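PDB 5DXL: trehalose-6-phosphate phosphatase from Neosartorya fumigata, which belongs to the HAD clan as a trehalose-phosphatase family member, with a Rossmann-like core domain and a smaller alpha/beta cap. Local coordinates for residues F23-P33 against P259-L269; R136-R144 against K178-F187. All coordinates share one frame; numbering follows the deposited sequence.

Interaction 1 (F23-P33 against P259-L269)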
loop_
_atom_site.group_PDB
_atom_site.type_symbol
_atom_site.label_atom_id
_atom_site.label_comp_id
_atom_site.label_asym_id
_atom_site.label_seq_id
_atom_site.Cartn_x
_atom_site.Cartn_y
_atom_site.Cartn_z
ATOM N N PHE A 23 -9.792 7.208 3.513
ATOM C CA PHE A 23 -9.007 6.331 4.393
ATOM C C PHE A 23 -8.190 5.355 3.563
ATOM O O PHE A 23 -8.724 4.716 2.654
ATOM C CB PHE A 23 -9.924 5.542 5.333
ATOM C CG PHE A 23 -10.660 6.391 6.334
ATOM C CD1 PHE A 23 -10.155 6.573 7.607
ATOM C CD2 PHE A 23 -11.875 6.984 6.008
ATOM C CE1 PHE A 23 -10.836 7.346 8.538
ATOM C CE2 PHE A 23 -12.555 7.765 6.934
ATOM C CZ PHE A 23 -12.049 7.935 8.198
HETATM N N MSE A 24 -6.895 5.244 3.841
HETATM C CA MSE A 24 -6.066 4.256 3.171
HETATM C C MSE A 24 -5.296 3.480 4.235
HETATM O O MSE A 24 -4.459 4.052 4.939
HETATM C CB MSE A 24 -5.125 4.940 2.163
HETATM C CG MSE A 24 -5.896 5.671 1.064
HETATM SE SE MSE A 24 -4.794 6.615 -0.270
HETATM C CE MSE A 24 -3.987 7.961 0.859
ATOM N N PHE A 25 -5.597 2.189 4.352
ATOM C CA PHE A 25 -4.998 1.332 5.376
ATOM C C PHE A 25 -4.210 0.185 4.779
ATOM O O PHE A 25 -4.755 -0.556 3.964
ATOM C CB PHE A 25 -6.081 0.682 6.252
ATOM C CG PHE A 25 -7.056 1.643 6.873
ATOM C CD1 PHE A 25 -6.647 2.859 7.395
ATOM C CD2 PHE A 25 -8.385 1.307 6.944
ATOM C CE1 PHE A 25 -7.577 3.724 7.986
ATOM C CE2 PHE A 25 -9.317 2.154 7.548
ATOM C CZ PHE A 25 -8.914 3.350 8.072
ATOM N N ASP A 26 -2.964 -0.001 5.207
ATOM C CA ASP A 26 -2.336 -1.305 5.046
ATOM C C ASP A 26 -3.121 -2.260 5.950
ATOM O O ASP A 26 -3.822 -1.816 6.863
ATOM C CB ASP A 26 -0.841 -1.235 5.411
ATOM C CG ASP A 26 -0.036 -2.449 4.936
ATOM O OD1 ASP A 26 -0.592 -3.391 4.354
ATOM O OD2 ASP A 26 1.192 -2.442 5.149
ATOM N N TYR A 27 -3.036 -3.563 5.688
ATOM C CA TYR A 27 -3.768 -4.519 6.512
ATOM C C TYR A 27 -2.839 -5.174 7.553
ATOM O O TYR A 27 -2.892 -4.838 8.736
ATOM C CB TYR A 27 -4.459 -5.589 5.641
ATOM C CG TYR A 27 -5.140 -6.617 6.495
ATOM C CD1 TYR A 27 -6.227 -6.261 7.285
ATOM C CD2 TYR A 27 -4.669 -7.919 6.559
ATOM C CE1 TYR A 27 -6.843 -7.182 8.113
ATOM C CE2 TYR A 27 -5.279 -8.855 7.389
ATOM C CZ TYR A 27 -6.359 -8.474 8.161
ATOM O OH TYR A 27 -6.973 -9.387 8.983
ATOM N N ASP A 28 -1.994 -6.099 7.117
ATOM C CA ASP A 28 -1.096 -6.773 8.054
ATOM C C ASP A 28 -0.170 -5.793 8.755
ATOM O O ASP A 28 0.370 -4.890 8.128
ATOM C CB ASP A 28 -0.266 -7.832 7.325
ATOM C CG ASP A 28 -1.103 -9.008 6.889
ATOM O OD1 ASP A 28 -1.495 -9.807 7.768
ATOM O OD2 ASP A 28 -1.395 -9.124 5.685
ATOM N N GLY A 29 0.003 -5.967 10.061
ATOM C CA GLY A 29 0.832 -5.060 10.841
ATOM C C GLY A 29 0.215 -3.710 11.173
ATOM O O GLY A 29 0.788 -2.935 11.946
ATOM N N THR A 30 -0.953 -3.437 10.598
ATOM C CA THR A 30 -1.573 -2.123 10.709
ATOM C C THR A 30 -2.961 -2.257 11.325
ATOM O O THR A 30 -3.217 -1.695 12.387
ATOM C CB THR A 30 -1.644 -1.432 9.325
ATOM O OG1 THR A 30 -0.322 -1.253 8.814
ATOM C CG2 THR A 30 -2.306 -0.052 9.445
ATOM N N LEU A 31 -3.840 -3.035 10.695
ATOM C CA LEU A 31 -5.162 -3.307 11.249
ATOM C C LEU A 31 -5.149 -4.546 12.138
ATOM O O LEU A 31 -6.066 -4.759 12.929
ATOM C CB LEU A 31 -6.194 -3.485 10.127
ATOM C CG LEU A 31 -6.501 -2.219 9.328
ATOM C CD1 LEU A 31 -7.275 -2.532 8.037
ATOM C CD2 LEU A 31 -7.292 -1.268 10.224
ATOM N N THR A 32 -4.103 -5.357 11.991
ATOM C CA THR A 32 -3.999 -6.620 12.718
ATOM C C THR A 32 -2.528 -6.887 13.015
ATOM O O THR A 32 -1.659 -6.442 12.284
ATOM C CB THR A 32 -4.626 -7.775 11.911
ATOM O OG1 THR A 32 -4.901 -8.889 12.774
ATOM C CG2 THR A 32 -3.731 -8.197 10.750
ATOM N N PRO A 33 -2.237 -7.592 14.110
ATOM C CA PRO A 33 -0.827 -7.794 14.455
ATOM C C PRO A 33 -0.033 -8.619 13.442
ATOM O O PRO A 33 -0.603 -9.453 12.733
ATOM C CB PRO A 33 -0.907 -8.537 15.800
ATOM C CG PRO A 33 -2.213 -8.119 16.376
ATOM C CD PRO A 33 -3.146 -7.999 15.197
ATOM N N PRO A 259 -1.526 -2.114 16.318
ATOM C CA PRO A 259 -2.828 -2.274 15.654
ATOM C C PRO A 259 -4.029 -2.062 16.590
ATOM O O PRO A 259 -5.047 -1.542 16.138
ATOM C CB PRO A 259 -2.761 -3.713 15.135
ATOM C CG PRO A 259 -1.308 -3.889 14.798
ATOM C CD PRO A 259 -0.570 -3.166 15.920
ATOM N N ALA A 260 -3.921 -2.425 17.868
ATOM C CA ALA A 260 -5.030 -2.197 18.787
ATOM C C ALA A 260 -5.359 -0.716 18.873
ATOM O O ALA A 260 -6.527 -0.347 19.004
ATOM C CB ALA A 260 -4.712 -2.746 20.169
ATOM N N ASP A 261 -4.330 0.125 18.802
ATOM C CA ASP A 261 -4.533 1.571 18.834
ATOM C C ASP A 261 -5.173 2.063 17.537
ATOM O O ASP A 261 -5.962 3.004 17.545
ATOM C CB ASP A 261 -3.204 2.287 19.093
ATOM C CG ASP A 261 -2.563 1.840 20.386
ATOM O OD1 ASP A 261 -3.259 1.854 21.425
ATOM O OD2 ASP A 261 -1.392 1.428 20.350
ATOM N N VAL A 262 -4.825 1.434 16.423
ATOM C CA VAL A 262 -5.449 1.776 15.148
ATOM C C VAL A 262 -6.946 1.488 15.221
ATOM O O VAL A 262 -7.785 2.337 14.884
ATOM C CB VAL A 262 -4.812 0.991 13.989
ATOM C CG1 VAL A 262 -5.550 1.280 12.670
ATOM C CG2 VAL A 262 -3.331 1.341 13.872
ATOM N N ILE A 263 -7.287 0.286 15.677
ATOM C CA ILE A 263 -8.691 -0.093 15.762
ATOM C C ILE A 263 -9.421 0.813 16.747
ATOM O O ILE A 263 -10.537 1.256 16.468
ATOM C CB ILE A 263 -8.851 -1.564 16.156
ATOM C CG1 ILE A 263 -8.193 -2.458 15.096
ATOM C CG2 ILE A 263 -10.329 -1.927 16.323
ATOM C CD1 ILE A 263 -8.748 -2.261 13.681
ATOM N N GLY A 264 -8.779 1.128 17.872
ATOM C CA GLY A 264 -9.376 2.043 18.837
ATOM C C GLY A 264 -9.650 3.418 18.254
ATOM O O GLY A 264 -10.690 4.029 18.530
ATOM N N THR A 265 -8.719 3.902 17.440
ATOM C CA THR A 265 -8.858 5.201 16.791
ATOM C C THR A 265 -10.017 5.207 15.793
ATOM O O THR A 265 -10.829 6.144 15.774
ATOM C CB THR A 265 -7.568 5.589 16.093
ATOM O OG1 THR A 265 -6.569 5.799 17.094
ATOM C CG2 THR A 265 -7.746 6.873 15.310
ATOM N N ILE A 266 -10.114 4.162 14.978
ATOM C CA ILE A 266 -11.210 4.097 14.016
ATOM C C ILE A 266 -12.549 3.962 14.752
ATOM O O ILE A 266 -13.535 4.579 14.356
ATOM C CB ILE A 266 -11.014 2.943 13.017
ATOM C CG1 ILE A 266 -9.726 3.169 12.227
ATOM C CG2 ILE A 266 -12.187 2.878 12.046
ATOM C CD1 ILE A 266 -9.251 1.935 11.484
ATOM N N SER A 267 -12.574 3.194 15.842
ATOM C CA SER A 267 -13.789 3.092 16.669
ATOM C C SER A 267 -14.231 4.451 17.199
ATOM O O SER A 267 -15.429 4.757 17.201
ATOM C CB SER A 267 -13.566 2.126 17.831
ATOM O OG SER A 267 -13.345 0.817 17.344
HETATM N N MSE A 268 -13.273 5.267 17.633
HETATM C CA MSE A 268 -13.586 6.616 18.099
HETATM C C MSE A 268 -14.280 7.399 16.992
HETATM O O MSE A 268 -15.275 8.084 17.242
HETATM C CB MSE A 268 -12.324 7.362 18.555
HETATM C CG MSE A 268 -12.551 8.878 18.801
HETATM SE SE MSE A 268 -10.838 9.733 19.151
HETATM C CE MSE A 268 -10.220 9.687 17.287
ATOM N N LEU A 269 -13.770 7.297 15.763
ATOM C CA LEU A 269 -14.397 8.014 14.657
ATOM C C LEU A 269 -15.808 7.480 14.405
ATOM O O LEU A 269 -16.757 8.259 14.206
ATOM C CB LEU A 269 -13.553 7.905 13.381
ATOM C CG LEU A 269 -12.150 8.506 13.468
ATOM C CD1 LEU A 269 -11.459 8.326 12.123
ATOM C CD2 LEU A 269 -12.192 9.983 13.857
#
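Pro259, the first residue of helix 259-269, lays its ring against the loop that follows strand 23-25. Its CB stands 3.4 Å from Thr30 O, and its CG touches two further carbonyl oxygens, 3.7 Å from Gly29 O and 3.6 Å from Thr32 O. Pro259 CA makes a CA-H...O contact with Thr30 O at 3.3 Å, and Val262 CG2 also approaches that oxygen; apart from these carbon contacts this buried oxygen has no partner in the model. Leu31 points its CB away from the helix, yet with CG anti to the carbonyl carbon (chi1 -68°) and CD1 extended beyond it, CD2 is left to meet Val262 CG1 and Ile263 CD1, each at 3.9 Å, the Leu31 side chain crossing both at about a right angle. In this HAD fold strand 21-25 is central to the parallel part of the core sheet, and the family's DxD motif, Asp26 and Asp28, follows Phe25 in the sequence; the former pairs with Lys190, the latter with Arg68. Helix 259-269 packs alongside that strand and its loop. Ile266, with CG1 anti to its carbonyl carbon and CD1 extended (chi2 165°), advances CD1 obliquely on the Phe25 ring, 3.7 Å from CZ. One turn on, Leu269 CD1 meets the edge of the Phe23 ring in its plane, 3.8 Å from CE1, while Leu54 of helix 45-56 touches both phenylalanines.

Interaction 2 (R136-R144 against K178-F187); sequences RVALTWHYR and KANLEVRPTF
A chi1 of 59° sets the Tyr143 ring between its own backbone N and carbonyl carbon, folding it over the 179-180 peptide: Ala179 C lies over one ring face, 3.4 Å from CE2. The same residue's N donates to Ala179 O, tilted 27° from the carbonyl plane, so backbone and ring grip one peptide together. Tyr143 OH extends past it to two waters in the ring plane; one of them donates to Asn180 O. Glu182, fully extended through CG (chi1 178°), runs past Thr140 and brings OE2 to 3.4 Å from Ala138 CB. Thr140 OG1 lies 3.6 Å from Glu182 CG, and a water links this hydroxyl to Glu182 OE1, to which it donates. The two strands are antiparallel neighbours at the centre of the four-stranded sheet of the cap domain. Leu139 with Val183 and Trp141 with Leu181 are hydrogen-bonded pairs, with Trp141 N to Leu181 O at 2.7 Å; Thr140 with Glu182 and His142 with Asn180 are non-hydrogen-bonded ones. Leu139, Trp141, Leu181 and Val183 face helices 112-125 and 148-164, and Trp141 meets the Phe120 ring. On the other face Thr140 CG2 touches Asn180 CB at 3.7 Å and lies over the His142 ring, which stacks on Phe131 and is hydrogen-bonded through NE2 to Glu133 OE1. Beyond the paired residues Val137 CG1 presses on Pro185 CG at 3.4 Å, a tight carbon contact, the two side chains meeting at about a right angle.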
loop_
_atom_site.group_PDB
_atom_site.type_symbol
_atom_site.label_atom_id
_atom_site.label_comp_id
_atom_site.label_asym_id
_atom_site.label_seq_id
_atom_site.Cartn_x
_atom_site.Cartn_y
_atom_site.Cartn_z
ATOM N N ARG A 136 4.139 -13.392 -11.400
ATOM C CA ARG A 136 3.149 -12.845 -12.328
ATOM C C ARG A 136 3.619 -11.515 -12.891
ATOM O O ARG A 136 3.609 -11.287 -14.105
ATOM C CB ARG A 136 1.793 -12.661 -11.636
ATOM C CG ARG A 136 0.658 -12.270 -12.585
ATOM C CD ARG A 136 -0.460 -11.480 -11.883
ATOM N NE ARG A 136 -0.894 -12.107 -10.643
ATOM C CZ ARG A 136 -1.805 -13.070 -10.576
ATOM N NH1 ARG A 136 -2.377 -13.515 -11.687
ATOM N NH2 ARG A 136 -2.145 -13.587 -9.401
ATOM N N VAL A 137 4.054 -10.636 -12.001
ATOM C CA VAL A 137 4.312 -9.278 -12.411
ATOM C C VAL A 137 5.764 -8.861 -12.162
ATOM O O VAL A 137 6.260 -7.912 -12.773
ATOM C CB VAL A 137 3.358 -8.329 -11.703
ATOM C CG1 VAL A 137 3.119 -7.129 -12.556
ATOM C CG2 VAL A 137 2.028 -9.033 -11.493
ATOM N N ALA A 138 6.459 -9.564 -11.281
ATOM C CA ALA A 138 7.840 -9.187 -11.014
ATOM C C ALA A 138 8.803 -10.277 -11.436
ATOM O O ALA A 138 8.543 -11.454 -11.232
ATOM C CB ALA A 138 8.025 -8.866 -9.551
ATOM N N LEU A 139 9.938 -9.871 -12.005
ATOM C CA LEU A 139 10.979 -10.818 -12.392
ATOM C C LEU A 139 12.216 -10.528 -11.565
ATOM O O LEU A 139 12.636 -9.381 -11.470
ATOM C CB LEU A 139 11.299 -10.704 -13.886
ATOM C CG LEU A 139 10.168 -11.016 -14.873
ATOM C CD1 LEU A 139 10.649 -10.857 -16.307
ATOM C CD2 LEU A 139 9.648 -12.397 -14.637
ATOM N N THR A 140 12.783 -11.562 -10.959
ATOM C CA THR A 140 13.894 -11.356 -10.034
ATOM C C THR A 140 15.087 -12.238 -10.374
ATOM O O THR A 140 14.955 -13.452 -10.548
ATOM C CB THR A 140 13.460 -11.624 -8.579
ATOM O OG1 THR A 140 12.310 -10.826 -8.278
ATOM C CG2 THR A 140 14.585 -11.239 -7.621
ATOM N N TRP A 141 16.256 -11.611 -10.486
ATOM C CA TRP A 141 17.497 -12.343 -10.698
ATOM C C TRP A 141 18.217 -12.507 -9.361
ATOM O O TRP A 141 18.540 -11.520 -8.720
ATOM C CB TRP A 141 18.387 -11.609 -11.716
ATOM C CG TRP A 141 19.594 -12.406 -12.097
ATOM C CD1 TRP A 141 19.604 -13.667 -12.619
ATOM C CD2 TRP A 141 20.970 -12.009 -11.984
ATOM N NE1 TRP A 141 20.901 -14.076 -12.846
ATOM C CE2 TRP A 141 21.751 -13.077 -12.461
ATOM C CE3 TRP A 141 21.609 -10.852 -11.534
ATOM C CZ2 TRP A 141 23.146 -13.024 -12.495
ATOM C CZ3 TRP A 141 23.002 -10.804 -11.568
ATOM C CH2 TRP A 141 23.745 -11.881 -12.044
ATOM N N HIS A 142 18.426 -13.753 -8.942
ATOM C CA HIS A 142 19.044 -14.072 -7.649
ATOM C C HIS A 142 20.489 -14.495 -7.849
ATOM O O HIS A 142 20.771 -15.286 -8.740
ATOM C CB HIS A 142 18.299 -15.221 -6.948
ATOM C CG HIS A 142 16.894 -14.898 -6.528
ATOM N ND1 HIS A 142 16.583 -14.464 -5.256
ATOM C CD2 HIS A 142 15.720 -14.981 -7.196
ATOM C CE1 HIS A 142 15.275 -14.284 -5.162
ATOM N NE2 HIS A 142 14.727 -14.598 -6.323
ATOM N N TYR A 143 21.404 -14.024 -7.002
ATOM C CA TYR A 143 22.805 -14.419 -7.170
ATOM C C TYR A 143 23.587 -14.619 -5.863
ATOM O O TYR A 143 24.817 -14.567 -5.861
ATOM C CB TYR A 143 23.519 -13.391 -8.058
ATOM C CG TYR A 143 23.503 -11.985 -7.541
ATOM C CD1 TYR A 143 24.519 -11.524 -6.701
ATOM C CD2 TYR A 143 22.487 -11.107 -7.884
ATOM C CE1 TYR A 143 24.513 -10.230 -6.215
ATOM C CE2 TYR A 143 22.472 -9.806 -7.402
ATOM C CZ TYR A 143 23.488 -9.378 -6.567
ATOM O OH TYR A 143 23.480 -8.090 -6.089
ATOM N N ARG A 144 22.899 -14.891 -4.758
ATOM C CA ARG A 144 23.607 -15.082 -3.489
ATOM C C ARG A 144 24.601 -16.240 -3.533
ATOM O O ARG A 144 25.617 -16.193 -2.850
ATOM C CB ARG A 144 22.610 -15.307 -2.336
ATOM C CG ARG A 144 23.274 -15.432 -0.957
ATOM C CD ARG A 144 24.133 -14.205 -0.655
ATOM N NE ARG A 144 24.940 -14.326 0.553
ATOM C CZ ARG A 144 26.245 -14.590 0.560
ATOM N NH1 ARG A 144 26.896 -14.772 -0.585
ATOM N NH2 ARG A 144 26.905 -14.676 1.709
ATOM N N LYS A 178 19.262 -7.447 -1.577
ATOM C CA LYS A 178 20.578 -7.716 -0.992
ATOM C C LYS A 178 21.511 -8.427 -1.974
ATOM O O LYS A 178 22.636 -7.972 -2.230
ATOM C CB LYS A 178 20.432 -8.536 0.299
ATOM C CG LYS A 178 21.754 -9.012 0.928
ATOM C CD LYS A 178 22.799 -7.899 1.068
ATOM C CE LYS A 178 22.298 -6.706 1.879
ATOM N NZ LYS A 178 22.051 -5.514 1.008
ATOM N N ALA A 179 21.024 -9.531 -2.518
ATOM C CA ALA A 179 21.714 -10.292 -3.550
ATOM C C ALA A 179 20.699 -10.598 -4.658
ATOM O O ALA A 179 20.579 -11.741 -5.115
ATOM C CB ALA A 179 22.298 -11.590 -2.980
ATOM N N ASN A 180 19.957 -9.580 -5.076
ATOM C CA ASN A 180 19.060 -9.770 -6.211
ATOM C C ASN A 180 18.823 -8.483 -6.989
ATOM O O ASN A 180 19.086 -7.381 -6.503
ATOM C CB ASN A 180 17.709 -10.401 -5.759
ATOM C CG ASN A 180 16.751 -9.411 -5.071
ATOM O OD1 ASN A 180 16.505 -8.303 -5.548
ATOM N ND2 ASN A 180 16.158 -9.853 -3.964
ATOM N N LEU A 181 18.343 -8.653 -8.216
ATOM C CA LEU A 181 17.841 -7.559 -9.032
ATOM C C LEU A 181 16.402 -7.875 -9.385
ATOM O O LEU A 181 16.106 -8.992 -9.785
ATOM C CB LEU A 181 18.647 -7.396 -10.316
ATOM C CG LEU A 181 20.046 -6.810 -10.297
ATOM C CD1 LEU A 181 20.472 -6.587 -11.757
ATOM C CD2 LEU A 181 20.057 -5.509 -9.514
ATOM N N GLU A 182 15.520 -6.894 -9.274
ATOM C CA GLU A 182 14.114 -7.122 -9.601
ATOM C C GLU A 182 13.602 -6.064 -10.568
ATOM O O GLU A 182 13.940 -4.890 -10.446
ATOM C CB GLU A 182 13.280 -7.121 -8.325
ATOM C CG GLU A 182 11.779 -7.301 -8.533
ATOM C CD GLU A 182 11.039 -7.327 -7.208
ATOM O OE1 GLU A 182 11.694 -7.532 -6.162
ATOM O OE2 GLU A 182 9.814 -7.132 -7.202
ATOM N N VAL A 183 12.801 -6.492 -11.542
ATOM C CA VAL A 183 12.094 -5.563 -12.409
ATOM C C VAL A 183 10.605 -5.771 -12.205
ATOM O O VAL A 183 10.128 -6.896 -12.219
ATOM C CB VAL A 183 12.447 -5.763 -13.891
ATOM C CG1 VAL A 183 11.772 -4.705 -14.738
ATOM C CG2 VAL A 183 13.976 -5.699 -14.080
ATOM N N ARG A 184 9.892 -4.674 -12.012
ATOM C CA ARG A 184 8.449 -4.733 -11.799
ATOM C C ARG A 184 7.799 -3.439 -12.274
ATOM O O ARG A 184 8.468 -2.418 -12.436
ATOM C CB ARG A 184 8.159 -4.962 -10.319
ATOM C CG ARG A 184 8.514 -3.755 -9.500
ATOM C CD ARG A 184 8.402 -4.011 -8.024
ATOM N NE ARG A 184 8.456 -2.746 -7.307
ATOM C CZ ARG A 184 8.372 -2.635 -5.990
ATOM N NH1 ARG A 184 8.241 -3.724 -5.242
ATOM N NH2 ARG A 184 8.416 -1.435 -5.425
ATOM N N PRO A 185 6.482 -3.462 -12.497
ATOM C CA PRO A 185 5.826 -2.238 -12.963
ATOM C C PRO A 185 5.859 -1.132 -11.917
ATOM O O PRO A 185 5.856 -1.417 -10.716
ATOM C CB PRO A 185 4.384 -2.688 -13.218
ATOM C CG PRO A 185 4.488 -4.136 -13.444
ATOM C CD PRO A 185 5.562 -4.605 -12.495
ATOM N N THR A 186 5.867 0.116 -12.372
ATOM C CA THR A 186 5.841 1.245 -11.451
ATOM C C THR A 186 4.559 1.262 -10.610
ATOM O O THR A 186 4.552 1.798 -9.497
ATOM C CB THR A 186 5.991 2.583 -12.207
ATOM O OG1 THR A 186 4.935 2.707 -13.168
ATOM C CG2 THR A 186 7.331 2.628 -12.924
ATOM N N PHE A 187 3.480 0.649 -11.098
ATOM C CA PHE A 187 2.218 0.726 -10.353
ATOM C C PHE A 187 2.179 -0.137 -9.082
ATOM O O PHE A 187 1.218 -0.075 -8.313
ATOM C CB PHE A 187 1.013 0.390 -11.264
ATOM C CG PHE A 187 1.005 -1.011 -11.844
ATOM C CD1 PHE A 187 0.833 -2.132 -11.036
ATOM C CD2 PHE A 187 1.089 -1.196 -13.218
ATOM C CE1 PHE A 187 0.791 -3.406 -11.579
ATOM C CE2 PHE A 187 1.041 -2.471 -13.763
ATOM C CZ PHE A 187 0.898 -3.572 -12.940
HETATM O O HOH W 1 11.844 -9.989 -5.779
HETATM O O HOH W 2 21.705 -6.234 -6.619
HETATM O O HOH W 3 25.268 -7.185 -4.374
#

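Overall arrangement
Interaction 1 belongs to the core and interaction 2 to the cap, on opposite sides of the chain's centre; their centres lie about 30 Å apart and their nearest atoms about 12 Å. They share no sheet: strand 21-25 sits within the mixed eight-stranded sheet, whereas strands 139-142 and 180-185 are the inner pair of the antiparallel four-stranded one. Along the chain, interaction 2 is nested inside the loop that interaction 1 closes, since residues 23-33 come before and 259-269 after both cap segments. The cap is thus an insertion in the core, consistent with capped HAD proteins, and interaction 1 joins early and late parts of that core.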